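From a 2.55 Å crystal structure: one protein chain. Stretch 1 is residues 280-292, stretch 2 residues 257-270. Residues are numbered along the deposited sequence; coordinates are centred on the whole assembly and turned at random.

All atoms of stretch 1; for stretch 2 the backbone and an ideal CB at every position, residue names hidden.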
ATOM      1  N   VAL A 280       0.865  -6.567  -2.451  1.00 49.27           N
ATOM      2  CA  VAL A 280       2.201  -7.070  -2.751  1.00 47.79           C
ATOM      3  C   VAL A 280       2.581  -8.095  -1.692  1.00 46.11           C
ATOM      4  O   VAL A 280       2.558  -7.800  -0.493  1.00 44.47           O
ATOM      5  CB  VAL A 280       3.226  -5.928  -2.801  1.00 46.22           C
ATOM      6  CG1 VAL A 280       4.577  -6.452  -3.270  1.00 45.42           C
ATOM      7  CG2 VAL A 280       2.736  -4.809  -3.711  1.00 47.81           C
ATOM      8  N   VAL A 281       2.935  -9.300  -2.137  1.00 55.45           N
ATOM      9  CA  VAL A 281       3.369 -10.353  -1.224  1.00 54.22           C
ATOM     10  C   VAL A 281       4.713 -10.959  -1.597  1.00 53.46           C
ATOM     11  O   VAL A 281       5.360 -11.582  -0.734  1.00 52.08           O
ATOM     12  CB  VAL A 281       2.289 -11.458  -1.128  1.00 56.30           C
ATOM     13  CG1 VAL A 281       2.069 -12.126  -2.477  1.00 59.43           C
ATOM     14  CG2 VAL A 281       2.651 -12.490  -0.060  1.00 55.23           C
ATOM     15  N   GLY A 282       5.202 -10.806  -2.828  1.00 51.18           N
ATOM     16  CA  GLY A 282       6.426 -11.460  -3.234  1.00 50.74           C
ATOM     17  C   GLY A 282       7.274 -10.573  -4.123  1.00 50.58           C
ATOM     18  O   GLY A 282       6.783  -9.655  -4.784  1.00 51.50           O
ATOM     19  N   ASN A 283       8.578 -10.871  -4.118  1.00 53.16           N
ATOM     20  CA  ASN A 283       9.544 -10.219  -5.008  1.00 53.19           C
ATOM     21  C   ASN A 283      10.602 -11.271  -5.355  1.00 53.34           C
ATOM     22  O   ASN A 283      11.641 -11.367  -4.697  1.00 52.07           O
ATOM     23  CB  ASN A 283      10.166  -8.989  -4.365  1.00 51.86           C
ATOM     24  CG  ASN A 283      10.766  -8.044  -5.386  1.00 52.55           C
ATOM     25  OD1 ASN A 283      10.361  -8.030  -6.549  1.00 54.39           O
ATOM     26  ND2 ASN A 283      11.739  -7.250  -4.958  1.00 51.91           N
ATOM     27  N   LEU A 284      10.325 -12.052  -6.399  1.00 72.68           N
ATOM     28  CA  LEU A 284      11.155 -13.215  -6.698  1.00 73.28           C
ATOM     29  C   LEU A 284      12.553 -12.811  -7.146  1.00 73.94           C
ATOM     30  O   LEU A 284      13.541 -13.431  -6.737  1.00 73.29           O
ATOM     31  CB  LEU A 284      10.469 -14.078  -7.758  1.00 75.88           C
ATOM     32  CG  LEU A 284       9.111 -14.637  -7.312  1.00 76.90           C
ATOM     33  CD1 LEU A 284       8.464 -15.464  -8.412  1.00 80.16           C
ATOM     34  CD2 LEU A 284       9.244 -15.466  -6.035  1.00 75.81           C
ATOM     35  N   GLU A 285      12.664 -11.781  -7.974  1.00 81.18           N
ATOM     36  CA  GLU A 285      13.963 -11.355  -8.479  1.00 82.29           C
ATOM     37  C   GLU A 285      14.676 -10.388  -7.541  1.00 80.54           C
ATOM     38  O   GLU A 285      15.816 -10.007  -7.822  1.00 81.85           O
ATOM     39  CB  GLU A 285      13.800 -10.720  -9.861  1.00 85.10           C
ATOM     40  CG  GLU A 285      13.308 -11.703 -10.914  1.00 87.71           C
ATOM     41  CD  GLU A 285      13.151 -11.076 -12.283  1.00 90.76           C
ATOM     42  OE1 GLU A 285      13.402  -9.860 -12.417  1.00 90.80           O
ATOM     43  OE2 GLU A 285      12.778 -11.802 -13.229  1.00 93.28           O
ATOM     44  N   SER A 286      14.040  -9.987  -6.441  1.00 71.88           N
ATOM     45  CA  SER A 286      14.649  -9.102  -5.450  1.00 70.53           C
ATOM     46  C   SER A 286      15.059  -7.760  -6.044  1.00 71.89           C
ATOM     47  O   SER A 286      15.831  -7.016  -5.428  1.00 71.45           O
ATOM     48  CB  SER A 286      15.859  -9.768  -4.787  1.00 70.23           C
ATOM     49  OG  SER A 286      15.504 -11.012  -4.211  1.00 69.10           O
ATOM     50  N   GLY A 287      14.556  -7.430  -7.235  1.00 48.89           N
ATOM     51  CA  GLY A 287      14.930  -6.192  -7.875  1.00 50.49           C
ATOM     52  C   GLY A 287      14.122  -5.010  -7.378  1.00 49.22           C
ATOM     53  O   GLY A 287      13.024  -5.146  -6.838  1.00 47.58           O
ATOM     54  N   MET A 288      14.693  -3.824  -7.556  1.00 56.30           N
ATOM     55  CA  MET A 288      14.008  -2.598  -7.189  1.00 55.49           C
ATOM     56  C   MET A 288      13.035  -2.193  -8.294  1.00 57.10           C
ATOM     57  O   MET A 288      13.005  -2.771  -9.383  1.00 59.06           O
ATOM     58  CB  MET A 288      15.014  -1.482  -6.920  1.00 56.06           C
ATOM     59  CG  MET A 288      16.016  -1.790  -5.814  1.00 54.78           C
ATOM     60  SD  MET A 288      15.260  -2.009  -4.190  1.00 51.44           S
ATOM     61  CE  MET A 288      14.993  -3.781  -4.164  1.00 50.66           C
ATOM     62  N   VAL A 289      12.223  -1.184  -7.995  1.00 56.96           N
ATOM     63  CA  VAL A 289      11.164  -0.735  -8.890  1.00 58.34           C
ATOM     64  C   VAL A 289      11.306   0.763  -9.100  1.00 59.39           C
ATOM     65  O   VAL A 289      11.671   1.500  -8.177  1.00 58.10           O
ATOM     66  CB  VAL A 289       9.767  -1.076  -8.328  1.00 56.68           C
ATOM     67  CG1 VAL A 289       8.668  -0.347  -9.102  1.00 58.15           C
ATOM     68  CG2 VAL A 289       9.535  -2.575  -8.377  1.00 56.27           C
ATOM     69  N   GLN A 290      11.015   1.208 -10.319  1.00 69.74           N
ATOM     70  CA  GLN A 290      10.895   2.630 -10.634  1.00 70.99           C
ATOM     71  C   GLN A 290       9.405   2.948 -10.657  1.00 70.66           C
ATOM     72  O   GLN A 290       8.737   2.832 -11.686  1.00 72.57           O
ATOM     73  CB  GLN A 290      11.576   2.960 -11.957  1.00 74.30           C
ATOM     74  CG  GLN A 290      13.091   3.023 -11.866  1.00 75.02           C
ATOM     75  CD  GLN A 290      13.571   4.111 -10.920  1.00 73.89           C
ATOM     76  OE1 GLN A 290      13.392   5.301 -11.182  1.00 75.07           O
ATOM     77  NE2 GLN A 290      14.175   3.705  -9.808  1.00 71.76           N
ATOM     78  N   LEU A 291       8.882   3.343  -9.500  1.00 71.97           N
ATOM     79  CA  LEU A 291       7.463   3.636  -9.362  1.00 71.65           C
ATOM     80  C   LEU A 291       7.155   5.018  -9.921  1.00 73.41           C
ATOM     81  O   LEU A 291       7.806   6.004  -9.560  1.00 73.38           O
ATOM     82  CB  LEU A 291       7.048   3.555  -7.894  1.00 69.62           C
ATOM     83  CG  LEU A 291       5.592   3.909  -7.582  1.00 69.85           C
ATOM     84  CD1 LEU A 291       4.637   2.946  -8.272  1.00 70.39           C
ATOM     85  CD2 LEU A 291       5.362   3.909  -6.083  1.00 68.70           C
ATOM     86  N   ASN A 292       6.159   5.087 -10.800  1.00 76.07           N
ATOM     87  CA  ASN A 292       5.733   6.357 -11.373  1.00 78.01           C
ATOM     88  C   ASN A 292       4.620   6.947 -10.513  1.00 76.73           C
ATOM     89  O   ASN A 292       3.553   6.329 -10.396  1.00 76.33           O
ATOM     90  CB  ASN A 292       5.264   6.163 -12.806  1.00 80.99           C
ATOM     91  CG  ASN A 292       3.944   6.843 -13.096  1.00 82.17           C
ATOM     92  OD1 ASN A 292       2.881   6.251 -12.924  1.00 81.62           O
ATOM     93  ND2 ASN A 292       4.004   8.088 -13.555  1.00 83.99           N
ATOM     94  N   UNK A 257      -2.981  -9.226  -7.158  1.00 68.31           N
ATOM     95  CA  UNK A 257      -2.148  -9.987  -6.235  1.00 65.14           C
ATOM     96  C   UNK A 257      -0.768 -10.087  -6.877  1.00 62.73           C
ATOM     97  O   UNK A 257      -0.548 -10.895  -7.785  1.00 64.66           O
ATOM     98  CB  UNK A 257      -2.737 -11.367  -5.938  1.00 65.14           C
ATOM     99  N   UNK A 258       0.167  -9.266  -6.404  1.00 69.94           N
ATOM    100  CA  UNK A 258       1.501  -9.182  -6.997  1.00 68.02           C
ATOM    101  C   UNK A 258       2.423 -10.152  -6.268  1.00 65.76           C
ATOM    102  O   UNK A 258       2.998  -9.822  -5.230  1.00 62.76           O
ATOM    103  CB  UNK A 258       2.048  -7.755  -6.930  1.00 68.02           C
ATOM    104  N   UNK A 259       2.566 -11.354  -6.821  1.00 63.20           N
ATOM    105  CA  UNK A 259       3.463 -12.358  -6.255  1.00 61.50           C
ATOM    106  C   UNK A 259       4.867 -12.228  -6.829  1.00 59.90           C
ATOM    107  O   UNK A 259       5.855 -12.352  -6.102  1.00 57.34           O
ATOM    108  CB  UNK A 259       2.919 -13.765  -6.513  1.00 61.50           C
ATOM    109  N   UNK A 260       4.976 -11.992  -8.138  1.00 67.35           N
ATOM    110  CA  UNK A 260       6.288 -11.899  -8.772  1.00 66.20           C
ATOM    111  C   UNK A 260       7.074 -10.733  -8.189  1.00 63.32           C
ATOM    112  O   UNK A 260       8.214 -10.892  -7.737  1.00 61.54           O
ATOM    113  CB  UNK A 260       6.147 -11.741 -10.287  1.00 66.20           C
ATOM    114  N   UNK A 261       6.481  -9.542  -8.200  1.00 47.96           N
ATOM    115  CA  UNK A 261       7.143  -8.359  -7.686  1.00 46.53           C
ATOM    116  C   UNK A 261       7.661  -7.442  -8.776  1.00 48.20           C
ATOM    117  O   UNK A 261       6.909  -7.030  -9.664  1.00 50.21           O
ATOM    118  CB  UNK A 261       8.300  -8.771  -6.774  1.00 46.53           C
ATOM    119  N   UNK A 262       8.961  -7.134  -8.723  1.00 59.08           N
ATOM    120  CA  UNK A 262       9.529  -6.110  -9.596  1.00 60.65           C
ATOM    121  C   UNK A 262       9.341  -6.450 -11.070  1.00 63.92           C
ATOM    122  O   UNK A 262       9.108  -5.558 -11.894  1.00 65.68           O
ATOM    123  CB  UNK A 262      11.017  -5.927  -9.292  1.00 60.65           C
ATOM    124  N   UNK A 263       9.439  -7.732 -11.427  1.00 64.93           N
ATOM    125  CA  UNK A 263       9.451  -8.105 -12.837  1.00 68.32           C
ATOM    126  C   UNK A 263       8.159  -7.699 -13.539  1.00 70.11           C
ATOM    127  O   UNK A 263       8.179  -7.316 -14.715  1.00 72.93           O
ATOM    128  CB  UNK A 263       9.672  -9.612 -12.981  1.00 68.32           C
ATOM    129  N   UNK A 264       7.028  -7.777 -12.840  1.00 68.52           N
ATOM    130  CA  UNK A 264       5.725  -7.490 -13.428  1.00 70.34           C
ATOM    131  C   UNK A 264       5.064  -6.250 -12.844  1.00 68.96           C
ATOM    132  O   UNK A 264       3.959  -5.898 -13.271  1.00 70.45           O
ATOM    133  CB  UNK A 264       4.799  -8.694 -13.243  1.00 70.34           C
ATOM    134  N   UNK A 265       5.710  -5.573 -11.892  1.00 72.10           N
ATOM    135  CA  UNK A 265       5.039  -4.519 -11.138  1.00 70.57           C
ATOM    136  C   UNK A 265       4.594  -3.377 -12.047  1.00 72.60           C
ATOM    137  O   UNK A 265       3.430  -2.963 -12.017  1.00 73.15           O
ATOM    138  CB  UNK A 265       5.962  -3.985 -10.041  1.00 70.57           C
ATOM    139  N   UNK A 266       5.513  -2.851 -12.863  1.00 79.37           N
ATOM    140  CA  UNK A 266       5.193  -1.685 -13.682  1.00 81.31           C
ATOM    141  C   UNK A 266       3.977  -1.942 -14.566  1.00 83.96           C
ATOM    142  O   UNK A 266       3.148  -1.046 -14.766  1.00 84.81           O
ATOM    143  CB  UNK A 266       6.395  -1.298 -14.546  1.00 81.31           C
ATOM    144  N   UNK A 267       3.852  -3.157 -15.103  1.00 59.89           N
ATOM    145  CA  UNK A 267       2.687  -3.491 -15.918  1.00 62.63           C
ATOM    146  C   UNK A 267       1.446  -3.683 -15.056  1.00 61.35           C
ATOM    147  O   UNK A 267       0.337  -3.316 -15.465  1.00 63.13           O
ATOM    148  CB  UNK A 267       2.956  -4.755 -16.738  1.00 62.63           C
ATOM    149  N   UNK A 268       1.609  -4.266 -13.864  1.00 64.85           N
ATOM    150  CA  UNK A 268       0.478  -4.437 -12.956  1.00 65.45           C
ATOM    151  C   UNK A 268      -0.216  -3.106 -12.700  1.00 65.43           C
ATOM    152  O   UNK A 268      -1.441  -2.998 -12.819  1.00 67.86           O
ATOM    153  CB  UNK A 268       0.940  -5.054 -11.634  1.00 65.45           C
ATOM    154  N   UNK A 269       0.558  -2.079 -12.342  1.00 69.56           N
ATOM    155  CA  UNK A 269      -0.018  -0.762 -12.088  1.00 69.49           C
ATOM    156  C   UNK A 269      -0.841  -0.285 -13.278  1.00 72.08           C
ATOM    157  O   UNK A 269      -2.019   0.062 -13.136  1.00 73.74           O
ATOM    158  CB  UNK A 269       1.085   0.250 -11.772  1.00 69.49           C
ATOM    159  N   UNK A 270      -0.231  -0.258 -14.465  1.00 83.19           N
ATOM    160  CA  UNK A 270      -0.944   0.169 -15.663  1.00 86.62           C
ATOM    161  C   UNK A 270      -2.202  -0.652 -15.903  1.00 88.46           C
ATOM    162  O   UNK A 270      -3.112  -0.187 -16.598  1.00 91.03           O
ATOM    163  CB  UNK A 270      -0.025   0.076 -16.883  1.00 86.62           C
TER

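Position 257 lies in a strand. Its CB points sideways, with nothing of stretch 1 within 5.5 Å, so many residues would suit. It is Val257.

Position 258 is bridged in parallel to Val280. Its carbonyl O accepts a hydrogen bond from Val281 N at 3.1 Å, and a weak one from Gly282 N at 3.4 Å. The CB shares a sheet face with the Val280 side chain, 4.2 Å from Val280 CA. An apolar side chain would suit, or a longer one whose end turns elsewhere. The residue is Glu258, and its end leads away from stretch 1. There Glu258 OE2 accepts a hydrogen bond from the backbone N of residue 261 at 2.9 Å.

At position 259 the CB points away, but Val281 CG1 is 4.4 Å from it. A branched or long apolar side chain could use that methyl. Ile259 does so, with Ile259 CG1 3.8 Å from Val281 CG1. A CB on Gly282 would stand 2.2 Å from Ile259 O, a clash.

Position 260 also turns its CB away, with Leu284 CD1 4.8 Å off. Several apolar residues would fit. Its backbone does more: its O accepts a hydrogen bond from Leu284 N at 2.8 Å, and Asn283 CA makes a CA-H...O contact with it at 3.1 Å. The residue is Val260.

Position 261 has phi 104° and psi -125°, where a CB would be jammed against the preceding carbonyl. The ideal CB would also clash with Asn283 OD1, at 2.2 Å, and with Gly282 O, at 2.7 Å. Only glycine suits, and Gly261 is found.

Position 262 points toward stretch 1. Its CB is 3.3 Å from Gly287 O and 3.5 Å from Asn283 OD1, so space is tight: two oxygens lie close, beside the Val289 CG2 methyl. A small residue is expected, and a hydroxyl would be welcome. It is Ser262. Its backbone N donates to Asn283 OD1 at 2.7 Å, while Asn283 ND2 donates to Gly287 O at 3.1 Å. One water joins Ser262 OG and Glu285 OE1, 2.9 Å from each.

At position 263 the CB points sideways and lies 3.8 Å from Glu285 OE1. A small residue, or a donor, could serve. It is Ala263.

Position 264 is out of reach, so many residues would suit. It is Thr264.

Position 265 points toward Val289, whose CG2 is 4.2 Å from the CB. Val280 and Leu291 add to an apolar pocket, suiting a large apolar side chain. Phe265 fills it. Val280 CG2 and Leu291 CD1 lie at the ring edge. Val289 CG1 approaches Phe265 CD2 obliquely at 3.6 Å.

Position 266 is sideways and open, tolerating polar residues. It is Asp266.

Positions 267 and 268 are out of reach, and stretch 1 sets no demand. They are Gln267 and Thr268.

Position 269 points toward stretch 1, and a long apolar side chain could reach Leu291. Leu269 CD1 meets Leu291 CD1 at 3.3 Å.

Position 270 is out of reach, so many residues would suit. It is Lys270, whose NZ forms a salt bridge with Asp266 OD2 at 2.8 Å.

Stretch 2, residues 257-270: VEIVGSATFDQTLK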
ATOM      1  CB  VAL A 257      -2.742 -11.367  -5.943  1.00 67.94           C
ATOM      2  CG1 VAL A 257      -1.850 -12.144  -4.987  1.00 64.33           C
ATOM      3  CG2 VAL A 257      -4.147 -11.228  -5.374  1.00 71.09           C
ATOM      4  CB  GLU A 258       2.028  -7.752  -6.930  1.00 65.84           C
ATOM      5  CG  GLU A 258       3.424  -7.579  -7.514  1.00 64.26           C
ATOM      6  CD  GLU A 258       3.503  -7.970  -8.980  1.00 66.62           C
ATOM      7  OE1 GLU A 258       3.267  -7.101  -9.845  1.00 67.74           O
ATOM      8  OE2 GLU A 258       3.797  -9.150  -9.266  1.00 67.44           O
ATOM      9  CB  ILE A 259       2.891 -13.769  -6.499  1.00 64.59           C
ATOM     10  CG1 ILE A 259       1.529 -13.920  -5.816  1.00 66.45           C
ATOM     11  CG2 ILE A 259       3.865 -14.836  -5.995  1.00 63.05           C
ATOM     12  CD1 ILE A 259       0.794 -15.195  -6.182  1.00 70.66           C
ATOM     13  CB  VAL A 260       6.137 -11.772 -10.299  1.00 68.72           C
ATOM     14  CG1 VAL A 260       7.498 -11.638 -10.963  1.00 68.39           C
ATOM     15  CG2 VAL A 260       5.382 -12.970 -10.862  1.00 72.03           C
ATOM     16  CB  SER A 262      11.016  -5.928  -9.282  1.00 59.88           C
ATOM     17  OG  SER A 262      11.719  -7.153  -9.397  1.00 60.27           O
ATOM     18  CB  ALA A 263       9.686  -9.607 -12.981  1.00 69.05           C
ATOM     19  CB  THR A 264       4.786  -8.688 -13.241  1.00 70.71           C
ATOM     20  OG1 THR A 264       4.512  -8.869 -11.846  1.00 68.23           O
ATOM     21  CG2 THR A 264       5.407  -9.959 -13.797  1.00 72.17           C
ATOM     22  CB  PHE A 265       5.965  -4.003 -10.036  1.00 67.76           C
ATOM     23  CG  PHE A 265       5.266  -3.180  -8.993  1.00 66.32           C
ATOM     24  CD1 PHE A 265       4.473  -3.784  -8.033  1.00 66.14           C
ATOM     25  CD2 PHE A 265       5.409  -1.806  -8.967  1.00 65.98           C
ATOM     26  CE1 PHE A 265       3.833  -3.031  -7.073  1.00 65.55           C
ATOM     27  CE2 PHE A 265       4.772  -1.049  -8.008  1.00 65.46           C
ATOM     28  CZ  PHE A 265       3.983  -1.662  -7.059  1.00 65.22           C
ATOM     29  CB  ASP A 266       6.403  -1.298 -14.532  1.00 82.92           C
ATOM     30  CG  ASP A 266       6.187  -0.007 -15.296  1.00 84.86           C
ATOM     31  OD1 ASP A 266       6.261   1.072 -14.671  1.00 83.32           O
ATOM     32  OD2 ASP A 266       5.948  -0.072 -16.521  1.00 88.05           O
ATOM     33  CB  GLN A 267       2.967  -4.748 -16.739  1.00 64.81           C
ATOM     34  CG  GLN A 267       3.991  -4.556 -17.841  1.00 67.15           C
ATOM     35  CD  GLN A 267       3.486  -3.662 -18.954  1.00 70.27           C
ATOM     36  OE1 GLN A 267       2.830  -4.126 -19.888  1.00 73.35           O
ATOM     37  NE2 GLN A 267       3.788  -2.372 -18.862  1.00 69.66           N
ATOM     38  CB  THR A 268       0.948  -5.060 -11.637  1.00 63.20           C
ATOM     39  OG1 THR A 268       1.398  -6.401 -11.867  1.00 63.68           O
ATOM     40  CG2 THR A 268      -0.181  -5.084 -10.606  1.00 63.97           C
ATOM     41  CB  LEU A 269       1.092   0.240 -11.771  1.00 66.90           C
ATOM     42  CG  LEU A 269       1.850   0.030 -10.461  1.00 64.30           C
ATOM     43  CD1 LEU A 269       3.056   0.951 -10.406  1.00 62.64           C
ATOM     44  CD2 LEU A 269       0.937   0.273  -9.268  1.00 64.06           C
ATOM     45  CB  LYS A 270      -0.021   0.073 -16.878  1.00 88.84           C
ATOM     46  CG  LYS A 270       1.223   0.938 -16.774  1.00 87.64           C
ATOM     47  CD  LYS A 270       2.234   0.588 -17.848  1.00 89.79           C
ATOM     48  CE  LYS A 270       3.509   1.396 -17.690  1.00 88.74           C
ATOM     49  NZ  LYS A 270       4.559   0.974 -18.657  1.00 90.91           N
TER
HETATM   50  O   HOH W   1      13.199  -7.038 -11.926  1.00 33.05           O
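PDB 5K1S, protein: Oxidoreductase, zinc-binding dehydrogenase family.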